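Local coordinates for protein thiamine-phosphate synthase (Pyrococcus furiosus, PDB 1XI3) that probably condenses a thiazole phosphate with a hydroxymethylpyrimidine diphosphate to form thiamine monophosphate, using one magnesium ion per subunit, at residues K173-I187 with T203-G215. Sequence-based numbering, arbitrary orientation.
Sequences KDNAREVLKTGVDGI and TEELRKIVEEVLG
Helix 176-180 packs against helix 203-214 with axes 9.9 Å apart at closest approach and an angle of 39° between their directions. Leu-180 is the central knob. It sits in a hole formed by Ile-209, Val-210, Val-213 and Leu-214. Its CB meets Val-213 CG1 at 3.7 Å, and its two methyls part: CD1 reaches Ile-209 CG2 and the backbone of Val-210, CD2 reaches Leu-214. Ala-176 CB rests on Ile-209 CG2 and Leu-206 CD2. Beneath the helices, Ile-187 of the last barrel strand and Val-210 lie alongside each other, pointing opposite ways. With chi1 of Ile-187 at 57°, its CG1 sits between backbone N and carbonyl carbon, and from there CG1 and CD1 both reach Val-210 CG2. Ile-187 CD1 also touches Leu-206 CD2 at 4.0 Å. Leu-17 of the first strand touches both Ile-187 and Leu-206.

Two salt bridges run along the exposed rim of the apolar seam. Lys-173 bends at chi3 and brings NZ to Glu-205 OE1, 2.6 Å away, on the syn side but tilted out of the carboxylate plane. Arg-177 NH2 meets Glu-212 OE1 at 2.7 Å, with guanidinium and carboxylate planes 38° apart. Ile-209 CG2 lies over one guanidinium face, while Arg-177 CG packs on Val-213 CG2.

The contact joins the helix after strand 165-168 to the C-terminal helix 199-214, outside strand 186-189 of the TIM barrel. Its chemistry is knob-into-hole packing of Leu-180 among apolar side chains, bordered by charge pairs: Arg-177 - Glu-212 links the two helices, and Lys-173 - Glu-205 ties the residues just before helix 176-180 to helix 203-214.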
loop_
_atom_site.group_PDB
_atom_site.type_symbol
_atom_site.label_atom_id
_atom_site.label_comp_id
_atom_site.label_asym_id
_atom_site.label_seq_id
_atom_site.Cartn_x
_atom_site.Cartn_y
_atom_site.Cartn_z
ATOM N N LYS A 173 22.379 -6.376 -22.926
ATOM C CA LYS A 173 23.527 -7.258 -23.190
ATOM C C LYS A 173 24.701 -6.541 -23.841
ATOM O O LYS A 173 25.835 -6.979 -23.712
ATOM C CB LYS A 173 23.119 -8.463 -24.057
ATOM C CG LYS A 173 22.613 -8.096 -25.435
ATOM C CD LYS A 173 22.438 -9.334 -26.315
ATOM C CE LYS A 173 21.005 -9.547 -26.706
ATOM N NZ LYS A 173 20.834 -10.840 -27.428
ATOM N N ASP A 174 24.417 -5.427 -24.506
ATOM C CA ASP A 174 25.447 -4.637 -25.173
ATOM C C ASP A 174 26.250 -3.733 -24.241
ATOM O O ASP A 174 27.370 -3.394 -24.562
ATOM C CB ASP A 174 24.820 -3.798 -26.289
ATOM C CG ASP A 174 24.193 -4.663 -27.411
ATOM O OD1 ASP A 174 24.674 -5.792 -27.659
ATOM O OD2 ASP A 174 23.213 -4.213 -28.036
ATOM N N ASN A 175 25.666 -3.283 -23.121
ATOM C CA ASN A 175 26.374 -2.409 -22.181
ATOM C C ASN A 175 26.592 -3.050 -20.819
ATOM O O ASN A 175 27.268 -2.476 -19.962
ATOM C CB ASN A 175 25.678 -1.046 -22.030
ATOM C CG ASN A 175 24.238 -1.161 -21.562
ATOM O OD1 ASN A 175 23.908 -2.046 -20.775
ATOM N ND2 ASN A 175 23.381 -0.270 -22.044
ATOM N N ALA A 176 26.085 -4.266 -20.637
ATOM C CA ALA A 176 26.190 -4.944 -19.348
ATOM C C ALA A 176 27.618 -5.137 -18.845
ATOM O O ALA A 176 27.889 -4.894 -17.677
ATOM C CB ALA A 176 25.425 -6.252 -19.371
ATOM N N ARG A 177 28.579 -5.526 -19.704
ATOM C CA ARG A 177 29.978 -5.652 -19.216
ATOM C C ARG A 177 30.544 -4.350 -18.689
ATOM O O ARG A 177 31.151 -4.333 -17.632
ATOM C CB ARG A 177 30.935 -6.193 -20.299
ATOM C CG ARG A 177 30.769 -7.638 -20.544
ATOM C CD ARG A 177 31.962 -8.229 -21.324
ATOM N NE ARG A 177 31.977 -9.665 -21.083
ATOM C CZ ARG A 177 31.186 -10.514 -21.718
ATOM N NH1 ARG A 177 30.344 -10.077 -22.635
ATOM N NH2 ARG A 177 31.226 -11.804 -21.433
ATOM N N GLU A 178 30.351 -3.241 -19.421
ATOM C CA GLU A 178 30.878 -1.987 -18.970
ATOM C C GLU A 178 30.238 -1.612 -17.635
ATOM O O GLU A 178 30.903 -1.083 -16.767
ATOM C CB GLU A 178 30.650 -0.878 -19.989
ATOM C CG GLU A 178 31.578 0.319 -19.766
ATOM N N VAL A 179 28.939 -1.878 -17.494
ATOM C CA VAL A 179 28.257 -1.598 -16.208
ATOM C C VAL A 179 28.877 -2.441 -15.076
ATOM O O VAL A 179 29.244 -1.934 -14.008
ATOM C CB VAL A 179 26.725 -1.832 -16.306
ATOM C CG1 VAL A 179 26.068 -1.691 -14.959
ATOM C CG2 VAL A 179 26.080 -0.837 -17.304
ATOM N N LEU A 180 29.023 -3.730 -15.338
ATOM C CA LEU A 180 29.561 -4.660 -14.343
ATOM C C LEU A 180 31.006 -4.304 -13.914
ATOM O O LEU A 180 31.389 -4.458 -12.750
ATOM C CB LEU A 180 29.456 -6.071 -14.898
ATOM C CG LEU A 180 28.035 -6.645 -14.937
ATOM C CD1 LEU A 180 27.872 -7.773 -15.926
ATOM C CD2 LEU A 180 27.597 -7.106 -13.507
ATOM N N LYS A 181 31.788 -3.749 -14.845
ATOM C CA LYS A 181 33.152 -3.338 -14.531
ATOM C C LYS A 181 33.245 -2.103 -13.622
ATOM O O LYS A 181 34.329 -1.743 -13.158
ATOM C CB LYS A 181 33.926 -3.115 -15.833
ATOM C CG LYS A 181 34.278 -4.383 -16.568
ATOM C CD LYS A 181 35.349 -4.112 -17.656
ATOM C CE LYS A 181 34.800 -4.164 -19.027
ATOM N NZ LYS A 181 35.840 -4.003 -20.129
ATOM N N THR A 182 32.117 -1.460 -13.299
ATOM C CA THR A 182 32.172 -0.381 -12.305
ATOM C C THR A 182 32.322 -0.924 -10.897
ATOM O O THR A 182 32.584 -0.180 -9.982
ATOM C CB THR A 182 30.925 0.520 -12.342
ATOM O OG1 THR A 182 29.791 -0.276 -11.974
ATOM C CG2 THR A 182 30.726 1.113 -13.721
ATOM N N GLY A 183 32.129 -2.241 -10.699
ATOM C CA GLY A 183 32.297 -2.840 -9.404
ATOM C C GLY A 183 31.016 -3.133 -8.645
ATOM O O GLY A 183 31.045 -3.519 -7.464
ATOM N N VAL A 184 29.889 -2.955 -9.339
ATOM C CA VAL A 184 28.586 -3.319 -8.789
ATOM C C VAL A 184 28.491 -4.820 -8.495
ATOM O O VAL A 184 29.246 -5.631 -9.034
ATOM C CB VAL A 184 27.413 -2.894 -9.732
ATOM C CG1 VAL A 184 27.327 -1.329 -9.764
ATOM C CG2 VAL A 184 27.559 -3.471 -11.108
ATOM N N ASP A 185 27.584 -5.153 -7.598
ATOM C CA ASP A 185 27.309 -6.535 -7.241
ATOM C C ASP A 185 26.317 -7.218 -8.180
ATOM O O ASP A 185 26.160 -8.420 -8.139
ATOM C CB ASP A 185 26.845 -6.560 -5.811
ATOM C CG ASP A 185 27.874 -5.936 -4.887
ATOM O OD1 ASP A 185 27.743 -4.739 -4.495
ATOM O OD2 ASP A 185 28.903 -6.618 -4.666
ATOM N N GLY A 186 25.616 -6.431 -9.001
ATOM C CA GLY A 186 24.608 -6.949 -9.862
ATOM C C GLY A 186 24.044 -5.915 -10.788
ATOM O O GLY A 186 24.322 -4.712 -10.659
ATOM N N ILE A 187 23.241 -6.393 -11.728
ATOM C CA ILE A 187 22.490 -5.538 -12.639
ATOM C C ILE A 187 21.007 -5.842 -12.556
ATOM O O ILE A 187 20.599 -6.987 -12.432
ATOM C CB ILE A 187 22.989 -5.637 -14.081
ATOM C CG1 ILE A 187 22.936 -7.101 -14.581
ATOM C CG2 ILE A 187 24.397 -5.103 -14.152
ATOM C CD1 ILE A 187 23.148 -7.268 -16.084
ATOM N N THR A 203 17.357 -13.626 -20.447
ATOM C CA THR A 203 17.853 -13.731 -19.079
ATOM C C THR A 203 19.111 -14.616 -19.027
ATOM O O THR A 203 20.098 -14.274 -18.384
ATOM C CB THR A 203 16.751 -14.283 -18.142
ATOM O OG1 THR A 203 15.545 -13.521 -18.327
ATOM C CG2 THR A 203 17.204 -14.231 -16.711
ATOM N N GLU A 204 19.085 -15.748 -19.739
ATOM C CA GLU A 204 20.258 -16.619 -19.843
ATOM C C GLU A 204 21.497 -15.872 -20.321
ATOM O O GLU A 204 22.585 -16.045 -19.756
ATOM C CB GLU A 204 20.002 -17.776 -20.803
ATOM C CG GLU A 204 19.196 -18.895 -20.198
ATOM C CD GLU A 204 18.966 -20.030 -21.183
ATOM O OE1 GLU A 204 17.830 -20.579 -21.188
ATOM O OE2 GLU A 204 19.945 -20.373 -21.936
ATOM N N GLU A 205 21.317 -15.055 -21.355
ATOM C CA GLU A 205 22.421 -14.269 -21.919
ATOM C C GLU A 205 23.010 -13.309 -20.897
ATOM O O GLU A 205 24.212 -13.187 -20.745
ATOM C CB GLU A 205 21.927 -13.441 -23.087
ATOM C CG GLU A 205 21.494 -14.245 -24.298
ATOM C CD GLU A 205 20.874 -13.372 -25.391
ATOM O OE1 GLU A 205 20.798 -12.128 -25.219
ATOM O OE2 GLU A 205 20.455 -13.947 -26.423
ATOM N N LEU A 206 22.136 -12.617 -20.184
ATOM C CA LEU A 206 22.590 -11.691 -19.181
ATOM C C LEU A 206 23.251 -12.407 -18.050
ATOM O O LEU A 206 24.255 -11.945 -17.532
ATOM C CB LEU A 206 21.413 -10.810 -18.693
ATOM C CG LEU A 206 21.034 -9.739 -19.712
ATOM C CD1 LEU A 206 19.576 -9.206 -19.480
ATOM C CD2 LEU A 206 22.025 -8.595 -19.722
ATOM N N ARG A 207 22.701 -13.544 -17.632
ATOM C CA ARG A 207 23.252 -14.269 -16.515
ATOM C C ARG A 207 24.682 -14.718 -16.813
ATOM O O ARG A 207 25.554 -14.689 -15.939
ATOM C CB ARG A 207 22.399 -15.495 -16.185
ATOM C CG ARG A 207 22.921 -16.352 -15.007
ATOM C CD ARG A 207 23.023 -15.612 -13.712
ATOM N NE ARG A 207 23.658 -16.400 -12.681
ATOM C CZ ARG A 207 23.074 -17.363 -11.956
ATOM N NH1 ARG A 207 21.766 -17.654 -12.049
ATOM N NH2 ARG A 207 23.808 -18.024 -11.070
ATOM N N LYS A 208 24.878 -15.156 -18.039
ATOM C CA LYS A 208 26.194 -15.590 -18.493
ATOM C C LYS A 208 27.183 -14.438 -18.410
ATOM O O LYS A 208 28.279 -14.598 -17.868
ATOM C CB LYS A 208 26.104 -16.091 -19.923
ATOM C CG LYS A 208 27.422 -16.777 -20.411
ATOM C CD LYS A 208 27.178 -17.514 -21.704
ATOM N N ILE A 209 26.767 -13.278 -18.929
ATOM C CA ILE A 209 27.592 -12.061 -18.880
ATOM C C ILE A 209 27.957 -11.734 -17.446
ATOM O O ILE A 209 29.101 -11.474 -17.115
ATOM C CB ILE A 209 26.911 -10.848 -19.573
ATOM C CG1 ILE A 209 26.738 -11.100 -21.087
ATOM C CG2 ILE A 209 27.721 -9.573 -19.344
ATOM C CD1 ILE A 209 25.905 -10.038 -21.804
ATOM N N VAL A 210 26.961 -11.732 -16.564
ATOM C CA VAL A 210 27.227 -11.546 -15.168
ATOM C C VAL A 210 28.259 -12.529 -14.594
ATOM O O VAL A 210 29.157 -12.106 -13.858
ATOM C CB VAL A 210 25.915 -11.627 -14.345
ATOM C CG1 VAL A 210 26.198 -11.611 -12.892
ATOM C CG2 VAL A 210 25.034 -10.402 -14.702
ATOM N N GLU A 211 28.105 -13.812 -14.907
ATOM C CA GLU A 211 28.990 -14.833 -14.328
ATOM C C GLU A 211 30.421 -14.629 -14.853
ATOM O O GLU A 211 31.395 -14.714 -14.107
ATOM C CB GLU A 211 28.502 -16.232 -14.668
ATOM C CG GLU A 211 27.226 -16.667 -13.916
ATOM C CD GLU A 211 27.392 -16.721 -12.422
ATOM O OE1 GLU A 211 28.527 -16.972 -11.957
ATOM O OE2 GLU A 211 26.389 -16.512 -11.690
ATOM N N GLU A 212 30.496 -14.365 -16.133
ATOM C CA GLU A 212 31.781 -14.101 -16.816
ATOM C C GLU A 212 32.542 -12.857 -16.350
ATOM O O GLU A 212 33.753 -12.862 -16.300
ATOM C CB GLU A 212 31.520 -14.037 -18.303
ATOM C CG GLU A 212 31.226 -15.437 -18.824
ATOM C CD GLU A 212 31.015 -15.505 -20.285
ATOM O OE1 GLU A 212 30.887 -14.452 -20.930
ATOM O OE2 GLU A 212 30.961 -16.653 -20.788
ATOM N N VAL A 213 31.855 -11.774 -15.997
ATOM C CA VAL A 213 32.569 -10.609 -15.499
ATOM C C VAL A 213 32.850 -10.748 -14.034
ATOM O O VAL A 213 33.977 -10.558 -13.612
ATOM C CB VAL A 213 31.812 -9.281 -15.786
ATOM C CG1 VAL A 213 32.579 -8.087 -15.202
ATOM C CG2 VAL A 213 31.596 -9.114 -17.255
ATOM N N LEU A 214 31.825 -11.100 -13.243
ATOM C CA LEU A 214 31.989 -11.147 -11.797
ATOM C C LEU A 214 32.790 -12.358 -11.320
ATOM O O LEU A 214 33.438 -12.278 -10.285
ATOM C CB LEU A 214 30.617 -11.118 -11.095
ATOM C CG LEU A 214 29.784 -9.848 -11.358
ATOM C CD1 LEU A 214 28.627 -9.747 -10.347
ATOM C CD2 LEU A 214 30.603 -8.609 -11.274
ATOM N N GLY A 215 32.734 -13.445 -12.069
ATOM C CA GLY A 215 33.411 -14.679 -11.685
ATOM C C GLY A 215 32.749 -15.361 -10.495
ATOM O O GLY A 215 31.963 -14.758 -9.738
ATOM O OXT GLY A 215 32.991 -16.548 -10.271
#